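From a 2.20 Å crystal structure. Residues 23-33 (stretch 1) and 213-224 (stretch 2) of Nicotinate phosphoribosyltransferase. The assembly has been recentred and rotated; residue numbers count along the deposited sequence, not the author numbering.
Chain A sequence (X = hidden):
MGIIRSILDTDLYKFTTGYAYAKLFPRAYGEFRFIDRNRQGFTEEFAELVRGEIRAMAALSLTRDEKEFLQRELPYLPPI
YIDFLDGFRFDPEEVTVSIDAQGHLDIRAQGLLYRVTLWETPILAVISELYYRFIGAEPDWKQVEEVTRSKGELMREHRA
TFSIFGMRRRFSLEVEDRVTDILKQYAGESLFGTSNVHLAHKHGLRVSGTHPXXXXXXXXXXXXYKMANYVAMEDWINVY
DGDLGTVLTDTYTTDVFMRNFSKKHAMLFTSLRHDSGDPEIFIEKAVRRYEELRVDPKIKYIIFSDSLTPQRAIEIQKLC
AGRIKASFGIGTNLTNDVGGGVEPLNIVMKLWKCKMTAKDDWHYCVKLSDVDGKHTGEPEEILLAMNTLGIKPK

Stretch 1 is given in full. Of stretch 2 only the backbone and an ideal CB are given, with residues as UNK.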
# COMPACT_ATOMS: atom_id res chain seq x y z
N LYS A 23 -0.16 -18.90 2.96
CA LYS A 23 -1.14 -19.88 3.40
C LYS A 23 -1.93 -20.50 2.26
O LYS A 23 -1.98 -21.72 2.13
CB LYS A 23 -2.14 -19.26 4.37
CG LYS A 23 -3.21 -20.26 4.81
CD LYS A 23 -4.33 -19.65 5.63
CE LYS A 23 -5.28 -20.75 6.12
NZ LYS A 23 -6.47 -20.20 6.82
N LEU A 24 -2.53 -19.65 1.44
CA LEU A 24 -3.37 -20.13 0.35
C LEU A 24 -2.73 -20.34 -1.02
O LEU A 24 -3.22 -21.17 -1.78
CB LEU A 24 -4.58 -19.20 0.20
CG LEU A 24 -5.48 -19.03 1.43
CD1 LEU A 24 -6.56 -17.97 1.10
CD2 LEU A 24 -6.14 -20.38 1.79
N PHE A 25 -1.66 -19.63 -1.33
CA PHE A 25 -1.00 -19.76 -2.63
C PHE A 25 0.52 -19.88 -2.52
O PHE A 25 1.25 -19.14 -3.20
CB PHE A 25 -1.36 -18.55 -3.49
CG PHE A 25 -2.83 -18.29 -3.58
CD1 PHE A 25 -3.66 -19.14 -4.32
CD2 PHE A 25 -3.40 -17.23 -2.89
CE1 PHE A 25 -5.05 -18.94 -4.35
CE2 PHE A 25 -4.79 -17.02 -2.92
CZ PHE A 25 -5.61 -17.88 -3.65
N PRO A 26 1.01 -20.81 -1.70
CA PRO A 26 2.45 -21.00 -1.51
C PRO A 26 3.25 -21.42 -2.75
O PRO A 26 4.48 -21.38 -2.74
CB PRO A 26 2.52 -22.03 -0.38
CG PRO A 26 1.34 -22.91 -0.68
CD PRO A 26 0.25 -21.87 -1.00
N ARG A 27 2.56 -21.83 -3.82
CA ARG A 27 3.23 -22.25 -5.04
C ARG A 27 3.17 -21.18 -6.13
O ARG A 27 3.78 -21.32 -7.18
CB ARG A 27 2.61 -23.54 -5.58
CG ARG A 27 2.75 -24.75 -4.68
CD ARG A 27 2.22 -25.99 -5.38
NE ARG A 27 2.71 -27.21 -4.75
CZ ARG A 27 2.18 -27.75 -3.66
NH1 ARG A 27 1.14 -27.18 -3.08
NH2 ARG A 27 2.71 -28.85 -3.14
N ALA A 28 2.43 -20.11 -5.86
CA ALA A 28 2.28 -19.05 -6.85
C ALA A 28 3.56 -18.28 -7.12
O ALA A 28 4.41 -18.14 -6.25
CB ALA A 28 1.17 -18.09 -6.41
N TYR A 29 3.67 -17.79 -8.35
CA TYR A 29 4.81 -16.99 -8.78
C TYR A 29 4.27 -15.64 -9.23
O TYR A 29 3.11 -15.51 -9.61
CB TYR A 29 5.53 -17.64 -9.96
CG TYR A 29 6.49 -18.73 -9.56
CD1 TYR A 29 7.85 -18.46 -9.42
CD2 TYR A 29 6.04 -20.02 -9.30
CE1 TYR A 29 8.74 -19.46 -9.02
CE2 TYR A 29 6.92 -21.03 -8.90
CZ TYR A 29 8.27 -20.73 -8.77
OH TYR A 29 9.14 -21.71 -8.37
N GLY A 30 5.12 -14.63 -9.17
CA GLY A 30 4.69 -13.31 -9.60
C GLY A 30 5.88 -12.50 -10.06
O GLY A 30 7.02 -12.80 -9.71
N GLU A 31 5.61 -11.49 -10.88
CA GLU A 31 6.65 -10.59 -11.34
C GLU A 31 6.19 -9.17 -11.08
O GLU A 31 5.14 -8.74 -11.58
CB GLU A 31 6.94 -10.72 -12.84
CG GLU A 31 8.03 -9.72 -13.26
CD GLU A 31 8.30 -9.68 -14.77
OE1 GLU A 31 7.39 -9.30 -15.54
OE2 GLU A 31 9.43 -10.02 -15.17
N PHE A 32 6.97 -8.44 -10.30
CA PHE A 32 6.68 -7.05 -9.99
C PHE A 32 7.55 -6.19 -10.91
O PHE A 32 8.72 -6.49 -11.14
CB PHE A 32 7.00 -6.74 -8.53
CG PHE A 32 5.95 -7.23 -7.56
CD1 PHE A 32 4.98 -6.35 -7.07
CD2 PHE A 32 5.91 -8.56 -7.16
CE1 PHE A 32 3.99 -6.80 -6.20
CE2 PHE A 32 4.92 -9.02 -6.29
CZ PHE A 32 3.96 -8.13 -5.81
N ARG A 33 6.97 -5.12 -11.44
CA ARG A 33 7.72 -4.23 -12.31
C ARG A 33 7.70 -2.79 -11.81
O ARG A 33 6.65 -2.24 -11.49
CB ARG A 33 7.17 -4.27 -13.73
CG ARG A 33 7.40 -5.61 -14.41
CD ARG A 33 7.02 -5.56 -15.88
NE ARG A 33 7.14 -6.87 -16.50
CZ ARG A 33 6.91 -7.12 -17.78
NH1 ARG A 33 6.55 -6.13 -18.60
NH2 ARG A 33 7.02 -8.35 -18.24
N UNK A 213 -4.14 -3.74 -3.62
CA UNK A 213 -4.74 -4.02 -4.92
C UNK A 213 -4.19 -5.33 -5.48
O UNK A 213 -4.92 -6.06 -6.14
CB UNK A 213 -4.48 -2.87 -5.89
N UNK A 214 -2.91 -5.61 -5.23
CA UNK A 214 -2.29 -6.83 -5.78
C UNK A 214 -3.04 -8.10 -5.38
O UNK A 214 -3.10 -9.05 -6.15
CB UNK A 214 -0.84 -6.93 -5.32
N UNK A 215 -3.62 -8.10 -4.18
CA UNK A 215 -4.37 -9.25 -3.69
C UNK A 215 -5.56 -9.50 -4.60
O UNK A 215 -5.79 -10.62 -5.03
CB UNK A 215 -4.83 -9.03 -2.25
N UNK A 216 -6.31 -8.44 -4.91
CA UNK A 216 -7.47 -8.57 -5.79
C UNK A 216 -7.02 -8.89 -7.22
O UNK A 216 -7.60 -9.73 -7.89
CB UNK A 216 -8.31 -7.29 -5.77
N UNK A 217 -5.98 -8.20 -7.67
CA UNK A 217 -5.45 -8.39 -9.02
C UNK A 217 -4.97 -9.83 -9.25
O UNK A 217 -5.14 -10.38 -10.33
CB UNK A 217 -4.30 -7.41 -9.27
N UNK A 218 -4.36 -10.42 -8.23
CA UNK A 218 -3.89 -11.79 -8.33
C UNK A 218 -5.11 -12.67 -8.61
O UNK A 218 -5.09 -13.51 -9.51
CB UNK A 218 -3.16 -12.23 -7.06
N UNK A 219 -6.18 -12.44 -7.84
CA UNK A 219 -7.41 -13.22 -8.00
C UNK A 219 -8.05 -12.99 -9.36
O UNK A 219 -8.62 -13.91 -9.95
CB UNK A 219 -8.41 -12.87 -6.89
N UNK A 220 -7.94 -11.77 -9.88
CA UNK A 220 -8.51 -11.49 -11.18
C UNK A 220 -7.77 -12.24 -12.28
O UNK A 220 -8.37 -12.73 -13.22
CB UNK A 220 -8.49 -9.99 -11.45
N UNK A 221 -6.45 -12.32 -12.15
CA UNK A 221 -5.63 -13.01 -13.14
C UNK A 221 -5.83 -14.51 -13.11
O UNK A 221 -5.86 -15.16 -14.15
CB UNK A 221 -4.15 -12.69 -12.92
N UNK A 222 -5.97 -15.07 -11.91
CA UNK A 222 -6.15 -16.51 -11.75
C UNK A 222 -7.60 -16.99 -11.90
O UNK A 222 -7.86 -17.95 -12.63
CB UNK A 222 -5.62 -16.93 -10.38
N UNK A 223 -8.53 -16.33 -11.22
CA UNK A 223 -9.94 -16.72 -11.26
C UNK A 223 -10.84 -15.99 -12.25
O UNK A 223 -11.99 -16.36 -12.43
CB UNK A 223 -10.53 -16.53 -9.86
N UNK A 224 -10.32 -14.96 -12.90
CA UNK A 224 -11.14 -14.22 -13.84
C UNK A 224 -11.72 -12.98 -13.20
O UNK A 224 -11.78 -12.88 -11.96
CB UNK A 224 -12.26 -15.11 -14.38

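Stretch 2 is helical as far as 223, and against it stretch 1 offers mainly carbon: the ring of Phe-25, flanked by Leu-24 and Ala-28, with the ring of Phe-32 farther along. Position 213 has nothing of stretch 1 within reach of its CB, so many residues would serve; it is His-213, whose ring nitrogens bond elsewhere in the structure.

At 214 the CA-to-CB bond points toward stretch 1, and the ideal CB lies 4.9 Å from Phe-32 CE1. An apolar chain could pack on that ring, but so could a polar one that meets its rim, where the hydrogens carry slight positive charge. The residue is Glu-214, with chi1 p. Its OE1 approaches Phe-32 CZ at 3.4 Å, at the edge of the ring and near its plane, while both carboxylate oxygens also find hydrogen bonds outside the two stretches.

Position 215 points sideways, with nothing of stretch 1 within 5.5 Å of its ideal CB. Only a long side chain could get across to Leu-24 and Phe-25, and their carbon surfaces favour a large apolar or aromatic one. Trp-215, with chi1 t, spans the gap: its CH2 lies 3.8 Å from Phe-25 CE2 and 4.4 Å from Leu-24 CD1. The Phe-25 and Trp-215 rings meet obliquely, their planes at 58°.

Positions 216 and 217 are out of reach and little constrained by stretch 1; they are Ile-216 and Gln-217.

Position 218, one helical turn beyond 214, again points toward stretch 1, into the space before Phe-25 and Ala-28. Leucine, methionine or an aromatic residue could fill it. Phe-218, with chi1 t, turns its edge to the face of Phe-25, CE2 lying 3.5 Å from Phe-25 CD2; the planes meet at 63°, bringing ring hydrogens against the electron-rich face. Its CZ also reaches Ala-28 CB at 3.9 Å, where the small methyl leaves room for the ring.

At 219 the bond points sideways, so a medium or large side chain is needed to touch Phe-25, and a flat one could offer it a face. His-219 does so: the edge of Phe-25 is directed toward its imidazole in an offset edge-to-face pair, with centroids 5.5 Å apart and planes at 80°.

Positions 220 and 221 are out of reach, and stretch 1 sets no demand there; they are Gly-220 and Ala-221. Position 222 points toward stretch 1 but has no partner near its CB, so various chains would fit. Ile-222 makes no contact: its nearest approach is CG2 to Phe-25 CE1, at 5.9 Å.

Position 223 points sideways, and a long chain could bend back to Phe-25. Tyr-223 does this with chi1 m: its OH lies 3.4 Å from Phe-25 CE1, at the edge of that ring, adding a further neighbour around Phe-25.

At 224 phi is positive, 98° with psi 161°, and a CB would jam against the preceding carbonyl oxygen. Glycine alone is comfortable here, and Gly-224 leaves the helical conformation.

Stretch 2 213-224: HEWIQFHGAIYG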
# COMPACT_ATOMS: atom_id res chain seq x y z
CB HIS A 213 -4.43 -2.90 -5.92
CG HIS A 213 -5.16 -1.63 -5.65
ND1 HIS A 213 -6.53 -1.50 -5.80
CD2 HIS A 213 -4.72 -0.41 -5.24
CE1 HIS A 213 -6.89 -0.27 -5.49
NE2 HIS A 213 -5.81 0.41 -5.15
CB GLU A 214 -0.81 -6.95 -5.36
CG GLU A 214 -0.57 -7.09 -3.86
CD GLU A 214 0.89 -7.38 -3.52
OE1 GLU A 214 1.34 -8.53 -3.70
OE2 GLU A 214 1.59 -6.45 -3.06
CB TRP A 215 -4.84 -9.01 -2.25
CG TRP A 215 -5.69 -10.11 -1.67
CD1 TRP A 215 -7.00 -10.02 -1.30
CD2 TRP A 215 -5.28 -11.46 -1.36
NE1 TRP A 215 -7.43 -11.22 -0.78
CE2 TRP A 215 -6.40 -12.12 -0.81
CE3 TRP A 215 -4.08 -12.17 -1.51
CZ2 TRP A 215 -6.35 -13.45 -0.39
CZ3 TRP A 215 -4.03 -13.50 -1.09
CH2 TRP A 215 -5.16 -14.13 -0.54
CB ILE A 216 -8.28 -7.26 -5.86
CG1 ILE A 216 -8.60 -6.74 -4.45
CG2 ILE A 216 -9.56 -7.49 -6.63
CD1 ILE A 216 -9.41 -7.67 -3.64
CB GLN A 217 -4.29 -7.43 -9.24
CG GLN A 217 -4.70 -5.99 -9.36
CD GLN A 217 -3.50 -5.08 -9.55
OE1 GLN A 217 -2.78 -4.78 -8.60
NE2 GLN A 217 -3.27 -4.65 -10.78
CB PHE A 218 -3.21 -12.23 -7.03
CG PHE A 218 -2.88 -13.70 -6.99
CD1 PHE A 218 -1.83 -14.20 -7.76
CD2 PHE A 218 -3.61 -14.57 -6.20
CE1 PHE A 218 -1.52 -15.57 -7.73
CE2 PHE A 218 -3.31 -15.94 -6.17
CZ PHE A 218 -2.27 -16.44 -6.93
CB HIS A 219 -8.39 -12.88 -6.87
CG HIS A 219 -8.00 -13.45 -5.54
ND1 HIS A 219 -8.50 -14.64 -5.07
CD2 HIS A 219 -7.12 -13.01 -4.60
CE1 HIS A 219 -7.94 -14.92 -3.90
NE2 HIS A 219 -7.11 -13.95 -3.60
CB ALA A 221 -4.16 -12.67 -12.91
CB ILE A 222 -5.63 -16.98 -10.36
CG1 ILE A 222 -4.17 -16.58 -10.18
CG2 ILE A 222 -5.78 -18.48 -10.22
CD1 ILE A 222 -3.24 -17.08 -11.28
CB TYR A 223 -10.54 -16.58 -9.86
CG TYR A 223 -9.86 -17.44 -8.84
CD1 TYR A 223 -10.01 -18.82 -8.86
CD2 TYR A 223 -9.05 -16.88 -7.86
CE1 TYR A 223 -9.35 -19.63 -7.93
CE2 TYR A 223 -8.39 -17.67 -6.93
CZ TYR A 223 -8.54 -19.04 -6.97
OH TYR A 223 -7.88 -19.84 -6.06
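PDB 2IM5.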